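PDB 6ZP9: PrimPol AEP domain (PP-N190) from Cyanophage S-2L, which probably synthesises primers and extends DNA, as an archaeo-eukaryotic primase (AEP) domain from a phage whose DNA carries 2-aminoadenine instead of adenine. Local coordinates for residues A[89-94]-A[122-127]; A[115-120]-A[177-182]. All blocks are in the same frame, centred on the assembly; numbering follows the deposited sequence. Where two conformers were deposited one is given.

Contact 1: residues A[89-94]-A[122-127]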
loop_
_atom_site.group_PDB
_atom_site.type_symbol
_atom_site.label_atom_id
_atom_site.label_comp_id
_atom_site.label_asym_id
_atom_site.label_seq_id
_atom_site.Cartn_x
_atom_site.Cartn_y
_atom_site.Cartn_z
ATOM N N PHE A 89 0.055 -5.367 -5.205
ATOM C CA PHE A 89 -0.672 -4.104 -5.141
ATOM C C PHE A 89 -0.171 -3.177 -6.239
ATOM O O PHE A 89 0.953 -3.324 -6.733
ATOM C CB PHE A 89 -0.504 -3.440 -3.768
ATOM C CG PHE A 89 0.931 -3.364 -3.303
ATOM C CD1 PHE A 89 1.490 -4.406 -2.573
ATOM C CD2 PHE A 89 1.715 -2.265 -3.602
ATOM C CE1 PHE A 89 2.806 -4.355 -2.152
ATOM C CE2 PHE A 89 3.030 -2.202 -3.181
ATOM C CZ PHE A 89 3.578 -3.250 -2.450
ATOM N N GLY A 90 -1.007 -2.207 -6.603
ATOM C CA GLY A 90 -0.564 -1.236 -7.589
ATOM C C GLY A 90 -1.546 -0.098 -7.750
ATOM O O GLY A 90 -2.589 -0.040 -7.093
ATOM N N GLU A 91 -1.195 0.812 -8.650
ATOM C CA GLU A 91 -1.994 2.004 -8.888
ATOM C C GLU A 91 -1.727 2.490 -10.302
ATOM O O GLU A 91 -0.624 2.320 -10.825
ATOM C CB GLU A 91 -1.647 3.121 -7.888
ATOM C CG GLU A 91 -0.173 3.531 -7.956
ATOM C CD GLU A 91 0.212 4.658 -6.999
ATOM O OE1 GLU A 91 -0.601 5.578 -6.761
ATOM O OE2 GLU A 91 1.348 4.631 -6.482
ATOM N N TRP A 92 -2.735 3.110 -10.911
ATOM C CA TRP A 92 -2.508 3.844 -12.147
ATOM C C TRP A 92 -1.947 5.225 -11.835
ATOM O O TRP A 92 -2.285 5.839 -10.821
ATOM C CB TRP A 92 -3.795 3.951 -12.963
ATOM C CG TRP A 92 -4.074 2.663 -13.702
ATOM C CD1 TRP A 92 -3.424 2.192 -14.817
ATOM C CD2 TRP A 92 -5.043 1.661 -13.357
ATOM N NE1 TRP A 92 -3.937 0.971 -15.186
ATOM C CE2 TRP A 92 -4.929 0.620 -14.310
ATOM C CE3 TRP A 92 -6.000 1.544 -12.337
ATOM C CZ2 TRP A 92 -5.737 -0.518 -14.275
ATOM C CZ3 TRP A 92 -6.799 0.407 -12.306
ATOM C CH2 TRP A 92 -6.660 -0.609 -13.270
ATOM N N ASP A 93 -1.055 5.699 -12.702
ATOM C CA ASP A 93 -0.443 7.009 -12.498
ATOM C C ASP A 93 -1.466 8.131 -12.589
ATOM O O ASP A 93 -1.267 9.197 -11.995
ATOM C CB ASP A 93 0.680 7.236 -13.519
ATOM C CG ASP A 93 1.817 8.065 -12.961
ATOM O OD1 ASP A 93 1.736 8.478 -11.789
ATOM O OD2 ASP A 93 2.786 8.327 -13.712
ATOM N N ASP A 94 -2.549 7.946 -13.363
ATOM C CA ASP A 94 -3.561 8.975 -13.582
ATOM C C ASP A 94 -4.803 8.308 -14.164
ATOM O O ASP A 94 -4.851 7.084 -14.339
ATOM C CB ASP A 94 -3.039 10.092 -14.490
ATOM C CG ASP A 94 -2.531 9.587 -15.837
ATOM O OD1 ASP A 94 -3.119 8.657 -16.436
ATOM O OD2 ASP A 94 -1.524 10.148 -16.313
ATOM N N SER A 122 -4.715 8.816 -7.221
ATOM C CA SER A 122 -4.733 7.397 -7.546
ATOM C C SER A 122 -5.491 6.595 -6.495
ATOM O O SER A 122 -5.434 6.896 -5.301
ATOM C CB SER A 122 -3.290 6.823 -7.599
ATOM O OG SER A 122 -2.550 7.437 -8.639
ATOM N N ILE A 123 -6.224 5.606 -6.966
ATOM C CA ILE A 123 -6.746 4.524 -6.140
ATOM C C ILE A 123 -5.649 3.480 -5.982
ATOM O O ILE A 123 -4.891 3.207 -6.929
ATOM C CB ILE A 123 -8.003 3.914 -6.793
ATOM C CG1 ILE A 123 -9.096 4.976 -6.994
ATOM C CG2 ILE A 123 -8.497 2.670 -6.019
ATOM C CD1 ILE A 123 -9.640 5.603 -5.708
ATOM N N HIS A 124 -5.548 2.890 -4.795
ATOM C CA HIS A 124 -4.628 1.787 -4.551
ATOM C C HIS A 124 -5.403 0.474 -4.497
ATOM O O HIS A 124 -6.444 0.390 -3.835
ATOM C CB HIS A 124 -3.853 2.008 -3.251
ATOM C CG HIS A 124 -2.852 3.122 -3.335
ATOM N ND1 HIS A 124 -1.988 3.432 -2.306
ATOM C CD2 HIS A 124 -2.583 4.000 -4.329
ATOM C CE1 HIS A 124 -1.223 4.446 -2.666
ATOM N NE2 HIS A 124 -1.563 4.810 -3.889
ATOM N N HIS A 125 -4.905 -0.538 -5.206
ATOM C CA HIS A 125 -5.541 -1.846 -5.289
ATOM C C HIS A 125 -4.643 -2.883 -4.636
ATOM O O HIS A 125 -3.442 -2.917 -4.909
ATOM C CB HIS A 125 -5.799 -2.242 -6.747
ATOM C CG HIS A 125 -6.367 -1.137 -7.573
ATOM N ND1 HIS A 125 -7.723 -0.973 -7.765
ATOM C CD2 HIS A 125 -5.766 -0.133 -8.255
ATOM C CE1 HIS A 125 -7.932 0.086 -8.527
ATOM N NE2 HIS A 125 -6.762 0.614 -8.838
ATOM N N TYR A 126 -5.220 -3.732 -3.792
ATOM C CA TYR A 126 -4.481 -4.781 -3.102
ATOM C C TYR A 126 -5.099 -6.158 -3.336
ATOM O O TYR A 126 -6.321 -6.322 -3.277
ATOM C CB TYR A 126 -4.451 -4.538 -1.608
ATOM C CG TYR A 126 -3.612 -3.386 -1.119
ATOM C CD1 TYR A 126 -4.111 -2.087 -1.124
ATOM C CD2 TYR A 126 -2.350 -3.609 -0.591
ATOM C CE1 TYR A 126 -3.367 -1.043 -0.628
ATOM C CE2 TYR A 126 -1.596 -2.574 -0.103
ATOM C CZ TYR A 126 -2.108 -1.298 -0.115
ATOM O OH TYR A 126 -1.355 -0.264 0.390
ATOM N N TRP A 127 -4.246 -7.153 -3.548
ATOM C CA TRP A 127 -4.652 -8.553 -3.604
ATOM C C TRP A 127 -3.856 -9.291 -2.530
ATOM O O TRP A 127 -2.628 -9.414 -2.633
ATOM C CB TRP A 127 -4.408 -9.147 -4.994
ATOM C CG TRP A 127 -5.265 -8.576 -6.105
ATOM C CD1 TRP A 127 -6.396 -9.134 -6.649
ATOM C CD2 TRP A 127 -5.034 -7.362 -6.828
ATOM N NE1 TRP A 127 -6.886 -8.330 -7.655
ATOM C CE2 TRP A 127 -6.068 -7.241 -7.790
ATOM C CE3 TRP A 127 -4.060 -6.359 -6.756
ATOM C CZ2 TRP A 127 -6.156 -6.155 -8.663
ATOM C CZ3 TRP A 127 -4.153 -5.275 -7.632
ATOM C CH2 TRP A 127 -5.193 -5.187 -8.572
HETATM O O HOH W 1 -0.441 7.314 -4.856
HETATM O O HOH W 2 -5.296 3.133 -9.544
#
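Glu91 and His124 lie side by side and point the same way, with the carboxylate and imidazole planes 78° apart, and Glu91 OE1 meets the histidine at its ring edge. The direct bond from His124 NE2 to Glu91 OE1 is weak, 3.1 Å long and strongly bent at the hydrogen. Water 1 joins the same two atoms, donating to Glu91 OE1 at 2.6 Å, while Glu91 OE2 is bonded by Asn155. Beside them Ser122 OG donates to Trp92 O at 2.7 Å, nearly in line with the carbonyl.

Ser122, Ile123 and His124 fit the S-x-H signature of AEP motif II, and Glu91 and Asp93, near the end of the neighbouring antiparallel strand, are consistent with the acidic motif I. Of these two, only Glu91 reaches across to His124; Asp93 points away and forms a salt bridge with Lys121.

Gly90 and His125 make a hydrogen-bonded pair through both backbone bonds. The His125 side chain crosses Trp92 at about a right angle, its NE2 3.5 Å from Trp92 CZ3. Water 2 ties His125 NE2 to Trp92 N and Ile123 O, while His125 ND1 is hydrogen-bonded to Gln115 NE2. In the sheet face of Phe89 and Tyr126, Phe89 CB sits over the tyrosine ring, 4.1 Å from its centroid. Chi1 of 49° sets Phe89 CG between the backbone N and carbonyl carbon, and the ring end leads away from segment 122-127. The two rings meet obliquely, planes at 35°, and Met162 of strand 161-163 touches both.

Contact 2: residues A[115-120]-A[177-182]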
loop_
_atom_site.group_PDB
_atom_site.type_symbol
_atom_site.label_atom_id
_atom_site.label_comp_id
_atom_site.label_asym_id
_atom_site.label_seq_id
_atom_site.Cartn_x
_atom_site.Cartn_y
_atom_site.Cartn_z
ATOM N N GLN A 115 -9.475 -1.975 -1.586
ATOM C CA GLN A 115 -8.984 -0.800 -2.283
ATOM C C GLN A 115 -8.811 0.323 -1.276
ATOM O O GLN A 115 -9.310 0.259 -0.150
ATOM C CB GLN A 115 -9.934 -0.392 -3.427
ATOM C CG GLN A 115 -10.089 -1.500 -4.463
ATOM C CD GLN A 115 -11.032 -1.145 -5.581
ATOM O OE1 GLN A 115 -12.248 -1.051 -5.372
ATOM N NE2 GLN A 115 -10.491 -0.972 -6.789
ATOM N N LEU A 116 -8.073 1.349 -1.682
ATOM C CA LEU A 116 -7.761 2.447 -0.782
ATOM C C LEU A 116 -7.870 3.765 -1.531
ATOM O O LEU A 116 -7.276 3.928 -2.604
ATOM C CB LEU A 116 -6.362 2.290 -0.182
ATOM C CG LEU A 116 -6.060 3.288 0.939
ATOM C CD1 LEU A 116 -5.394 2.586 2.107
ATOM C CD2 LEU A 116 -5.172 4.396 0.407
ATOM N N ARG A 117 -8.634 4.676 -0.960
ATOM C CA ARG A 117 -8.720 6.036 -1.474
ATOM C C ARG A 117 -7.675 6.870 -0.747
ATOM O O ARG A 117 -7.708 6.961 0.479
ATOM C CB ARG A 117 -10.154 6.593 -1.243
ATOM C CG ARG A 117 -10.582 7.762 -2.115
ATOM C CD ARG A 117 -11.928 7.485 -2.798
ATOM N NE ARG A 117 -12.867 6.816 -1.904
ATOM C CZ ARG A 117 -13.835 5.982 -2.291
ATOM N NH1 ARG A 117 -14.627 5.420 -1.380
ATOM N NH2 ARG A 117 -14.023 5.713 -3.580
ATOM N N THR A 118 -6.750 7.466 -1.457
ATOM C CA THR A 118 -5.633 8.148 -0.812
ATOM C C THR A 118 -5.918 9.599 -0.474
ATOM O O THR A 118 -5.255 10.151 0.409
ATOM C CB THR A 118 -4.390 8.132 -1.702
ATOM O OG1 THR A 118 -4.654 8.904 -2.882
ATOM C CG2 THR A 118 -4.014 6.706 -2.084
ATOM N N GLY A 119 -6.858 10.233 -1.172
ATOM C CA GLY A 119 -6.953 11.673 -1.165
ATOM C C GLY A 119 -6.235 12.348 -2.318
ATOM O O GLY A 119 -6.494 13.529 -2.587
ATOM N N GLY A 120 -5.353 11.642 -3.007
ATOM C CA GLY A 120 -4.657 12.153 -4.161
ATOM C C GLY A 120 -5.234 11.632 -5.461
ATOM O O GLY A 120 -6.427 11.327 -5.569
ATOM N N GLN A 177 -8.862 6.297 3.078
ATOM C CA GLN A 177 -9.938 5.417 3.513
ATOM C C GLN A 177 -9.891 4.090 2.759
ATOM O O GLN A 177 -9.785 4.076 1.525
ATOM C CB GLN A 177 -11.302 6.084 3.290
ATOM C CG GLN A 177 -12.492 5.180 3.543
ATOM C CD GLN A 177 -12.932 5.195 4.988
ATOM O OE1 GLN A 177 -12.373 5.922 5.810
ATOM N NE2 GLN A 177 -13.939 4.389 5.312
ATOM N N ILE A 178 -9.997 2.983 3.497
ATOM C CA ILE A 178 -10.148 1.666 2.886
ATOM C C ILE A 178 -11.592 1.488 2.439
ATOM O O ILE A 178 -12.526 1.910 3.130
ATOM C CB ILE A 178 -9.713 0.570 3.871
ATOM C CG1 ILE A 178 -8.190 0.581 3.949
ATOM C CG2 ILE A 178 -10.229 -0.812 3.436
ATOM C CD1 ILE A 178 -7.647 -0.289 4.997
ATOM N N PHE A 179 -11.784 0.886 1.264
ATOM C CA PHE A 179 -13.130 0.625 0.783
ATOM C C PHE A 179 -13.122 -0.620 -0.100
ATOM O O PHE A 179 -12.072 -1.103 -0.522
ATOM C CB PHE A 179 -13.703 1.851 0.054
ATOM C CG PHE A 179 -13.054 2.133 -1.279
ATOM C CD1 PHE A 179 -11.803 2.737 -1.350
ATOM C CD2 PHE A 179 -13.709 1.801 -2.467
ATOM C CE1 PHE A 179 -11.203 3.003 -2.582
ATOM C CE2 PHE A 179 -13.123 2.066 -3.707
ATOM C CZ PHE A 179 -11.868 2.669 -3.766
ATOM N N ASN A 180 -14.319 -1.162 -0.340
ATOM C CA ASN A 180 -14.510 -2.361 -1.163
ATOM C C ASN A 180 -13.713 -3.563 -0.649
ATOM O O ASN A 180 -13.229 -4.387 -1.433
ATOM C CB ASN A 180 -14.181 -2.080 -2.634
ATOM C CG ASN A 180 -15.270 -1.291 -3.333
ATOM O OD1 ASN A 180 -16.411 -1.219 -2.855
ATOM N ND2 ASN A 180 -14.939 -0.719 -4.484
ATOM N N ALA A 181 -13.584 -3.682 0.672
ATOM C CA ALA A 181 -12.988 -4.886 1.236
ATOM C C ALA A 181 -13.926 -6.075 1.040
ATOM O O ALA A 181 -15.141 -5.968 1.215
ATOM C CB ALA A 181 -12.671 -4.697 2.718
ATOM N N THR A 182 -13.361 -7.206 0.633
ATOM C CA THR A 182 -14.153 -8.396 0.365
ATOM C C THR A 182 -13.838 -9.538 1.307
ATOM O O THR A 182 -14.630 -10.478 1.394
ATOM C CB THR A 182 -13.923 -8.890 -1.072
ATOM O OG1 THR A 182 -12.584 -9.376 -1.184
ATOM C CG2 THR A 182 -14.111 -7.771 -2.072
#
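Phe179 is sandwiched between two side chains of the neighbouring strand: Gln115 CB lies over one face of its ring, 3.9 Å from the centroid, and the Arg117 guanidinium covers the opposite face. In one of two modelled conformers, the guanidinium stacks almost flat, its plane 14° from that of the ring and Arg117 CZ 3.8 Å from the Phe179 centroid, a cation-pi contact that may not be permanent. Arg117 reaches this position by bending at chi2 and chi3. Chi1 of 70° sets Phe179 CG between the backbone N and the carbonyl carbon, from where the ring comes back toward the neighbouring strand, its CE1 3.5 Å from Arg117 N at the ring edge.

Beneath this layer, four backbone hydrogen bonds pair Gln115 with Phe179 and Arg117 with Gln177, adding antiparallel strand 177-179 to the edge of the sheet. The other sheet face is buried and close-packed: Leu116 CD1 meets Ile178 CG1 at 3.9 Å, and His22 of helix 16-25 touches both residues.

The contact is looser at its outer end, where Arg117 is partly exposed and Gln177 is exposed with its amide end leading away, also in two conformers.

Just past the strand, exposed Asn180 donates through ND2 to Gln115 OE1 at 2.9 Å in a nearly straight bond of 175°, the two amides nearly coplanar. Gln115 NE2 is bonded to Val101 O and His125 ND1. Partners at both ends settle which is the oxygen and would hold the amide's rotation, with His125 ND1 probably the acceptor.

From the N terminus, the end of strand 85-90 and the residues after it give 89-94, the first half of contact 1. The chain then passes through helix 97-102 to strand 114-117, which opens contact 2, and residues 115-120 lead into 122-127, where contact 1 closes a loop of 27 residues. Contact 2 closes only later, at 177-182, after 56 intervening residues that include helix 135-149, so the two contacts cross rather than nest. They join in the middle of one antiparallel sheet, where strands 114-117 and 123-129 are neighbours and Leu116 N lies 2.9 Å from His124 O. Contact 1 thus ties in outer strand 85-90, contact 2 the other outer strand, 177-179.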